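Side-chain contact in esterase (Thermotoga maritima, PDB 3DOH), which probably hydrolyses carboxylic esters, as a thermostable enzyme that joins an immunoglobulin-like domain to an alpha/beta-hydrolase domain: residues A[301-306]-A[331-336]. Sequence-based numbering, arbitrary orientation.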
loop_
_atom_site.group_PDB
_atom_site.type_symbol
_atom_site.label_atom_id
_atom_site.label_comp_id
_atom_site.label_asym_id
_atom_site.label_seq_id
_atom_site.Cartn_x
_atom_site.Cartn_y
_atom_site.Cartn_z
ATOM N N SER A 301 26.388 -21.635 -43.973
ATOM C CA SER A 301 27.076 -22.516 -44.900
ATOM C C SER A 301 27.924 -23.614 -44.193
ATOM O O SER A 301 28.271 -24.618 -44.809
ATOM C CB SER A 301 27.930 -21.686 -45.866
ATOM O OG SER A 301 28.812 -20.867 -45.136
ATOM N N LYS A 302 28.226 -23.458 -42.904
ATOM C CA LYS A 302 29.238 -24.308 -42.278
ATOM C C LYS A 302 28.744 -25.341 -41.269
ATOM O O LYS A 302 29.562 -26.055 -40.666
ATOM C CB LYS A 302 30.332 -23.439 -41.687
ATOM C CG LYS A 302 31.097 -22.721 -42.766
ATOM C CD LYS A 302 32.111 -21.765 -42.207
ATOM C CE LYS A 302 33.107 -21.457 -43.294
ATOM N NZ LYS A 302 34.199 -20.558 -42.821
ATOM N N VAL A 303 27.430 -25.467 -41.111
ATOM C CA VAL A 303 26.900 -26.336 -40.057
ATOM C C VAL A 303 27.163 -27.822 -40.306
ATOM O O VAL A 303 27.010 -28.659 -39.433
ATOM C CB VAL A 303 25.398 -26.116 -39.791
ATOM C CG1 VAL A 303 25.016 -24.641 -39.939
ATOM C CG2 VAL A 303 24.586 -26.954 -40.711
ATOM N N GLU A 304 27.574 -28.139 -41.515
ATOM C CA GLU A 304 27.841 -29.514 -41.865
ATOM C C GLU A 304 29.060 -30.044 -41.102
ATOM O O GLU A 304 29.098 -31.208 -40.740
ATOM C CB GLU A 304 28.015 -29.630 -43.393
ATOM C CG GLU A 304 27.950 -31.067 -43.926
ATOM C CD GLU A 304 26.550 -31.695 -43.858
ATOM O OE1 GLU A 304 25.611 -31.103 -44.422
ATOM O OE2 GLU A 304 26.398 -32.782 -43.255
ATOM N N ARG A 305 30.042 -29.187 -40.846
ATOM C CA ARG A 305 31.236 -29.583 -40.099
ATOM C C ARG A 305 30.917 -29.864 -38.636
ATOM O O ARG A 305 31.678 -30.558 -37.961
ATOM C CB ARG A 305 32.263 -28.464 -40.111
ATOM C CG ARG A 305 32.114 -27.532 -41.261
ATOM C CD ARG A 305 33.111 -26.436 -41.154
ATOM N NE ARG A 305 33.526 -25.984 -42.472
ATOM C CZ ARG A 305 34.522 -25.135 -42.681
ATOM N NH1 ARG A 305 35.203 -24.629 -41.664
ATOM N NH2 ARG A 305 34.829 -24.785 -43.912
ATOM N N ILE A 306 29.820 -29.282 -38.145
ATOM C CA ILE A 306 29.478 -29.365 -36.726
ATOM C C ILE A 306 28.342 -30.358 -36.521
ATOM O O ILE A 306 27.851 -30.540 -35.401
ATOM C CB ILE A 306 29.178 -27.966 -36.050
ATOM C CG1 ILE A 306 28.129 -27.176 -36.810
ATOM C CG2 ILE A 306 30.423 -27.120 -35.935
ATOM C CD1 ILE A 306 27.386 -26.154 -35.949
ATOM N N VAL A 331 19.876 -23.334 -35.816
ATOM C CA VAL A 331 19.173 -24.494 -35.256
ATOM C C VAL A 331 18.380 -25.240 -36.333
ATOM O O VAL A 331 18.468 -26.482 -36.420
ATOM C CB VAL A 331 18.248 -24.113 -34.099
ATOM C CG1 VAL A 331 17.478 -25.283 -33.691
ATOM C CG2 VAL A 331 19.050 -23.610 -32.952
ATOM N N LYS A 332 17.621 -24.500 -37.153
ATOM C CA LYS A 332 16.837 -25.102 -38.248
ATOM C C LYS A 332 17.689 -26.022 -39.091
ATOM O O LYS A 332 17.329 -27.192 -39.292
ATOM C CB LYS A 332 16.212 -24.045 -39.152
ATOM C CG LYS A 332 15.011 -24.512 -39.984
ATOM C CD LYS A 332 14.431 -23.305 -40.779
ATOM C CE LYS A 332 13.115 -23.589 -41.535
ATOM N NZ LYS A 332 13.115 -24.880 -42.263
ATOM N N LYS A 333 18.818 -25.501 -39.564
ATOM C CA LYS A 333 19.703 -26.241 -40.462
ATOM C C LYS A 333 20.307 -27.425 -39.715
ATOM O O LYS A 333 20.241 -28.571 -40.188
ATOM C CB LYS A 333 20.784 -25.284 -41.019
ATOM C CG LYS A 333 21.725 -25.837 -42.082
ATOM C CD LYS A 333 21.001 -26.196 -43.389
ATOM C CE LYS A 333 21.951 -26.869 -44.406
ATOM N NZ LYS A 333 21.196 -27.288 -45.614
ATOM N N LEU A 334 20.863 -27.156 -38.534
ATOM C CA LEU A 334 21.409 -28.225 -37.710
ATOM C C LEU A 334 20.435 -29.390 -37.652
ATOM O O LEU A 334 20.789 -30.528 -37.937
ATOM C CB LEU A 334 21.695 -27.736 -36.289
ATOM C CG LEU A 334 23.151 -27.463 -35.912
ATOM C CD1 LEU A 334 24.097 -28.576 -36.388
ATOM C CD2 LEU A 334 23.524 -26.164 -36.538
ATOM N N ALA A 335 19.199 -29.071 -37.287
ATOM C CA ALA A 335 18.147 -30.053 -37.152
ATOM C C ALA A 335 17.901 -30.872 -38.432
ATOM O O ALA A 335 17.777 -32.094 -38.363
ATOM C CB ALA A 335 16.875 -29.370 -36.692
ATOM N N GLU A 336 17.845 -30.214 -39.596
ATOM C CA GLU A 336 17.386 -30.916 -40.793
ATOM C C GLU A 336 18.484 -31.733 -41.448
ATOM O O GLU A 336 18.253 -32.476 -42.397
ATOM C CB GLU A 336 16.718 -29.968 -41.780
ATOM C CG GLU A 336 17.586 -28.954 -42.420
ATOM C CD GLU A 336 16.791 -27.722 -42.804
ATOM O OE1 GLU A 336 15.565 -27.855 -42.964
ATOM O OE2 GLU A 336 17.369 -26.620 -42.943
#
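V303 meets K333 and L334, and I306 meets L334, where a loop of the alpha/beta-hydrolase fold packs against a helix, an example of how the loop joining two parallel strands can rest on the helix of the next connection. The loop, 301-306, runs between strands 290-294 and 311-316; the helix, 325-336, leads on from the latter toward strand 341-346. The backbones come nearest at V303 and L334, whose CA atoms lie 6.3 Å apart.

The contact is carried by branched aliphatic groups. CD2 of L334 lies against both loop residues, 3.8 Å from CB of V303 and 3.9 Å from CD1 of I306, and the I306 and L334 side chains cross at about a right angle. I306 sets its CG1 between backbone N and carbonyl carbon (chi1 53°), and CD1 at the end of that branch touches both methyls of L334. M282 of helix 272-283 also packs against V303 and I306, and V341 touches L334, so this small apolar layer links two helices and strand 341-346. With alanine at V303 the CB contact to L334 would stay, but loss of both methyls would probably open a gap beside K333 CG and thin the packing next to L334 CD2.

Charge stays at the margin. E304 OE1 and K333 NZ are 6.0 Å apart, too far for direct contact, and K333 contributes its hydrocarbon part instead. With K333 CG anti to the backbone N (chi1 -174°), that methylene lies 3.4 Å from CG2 of V303.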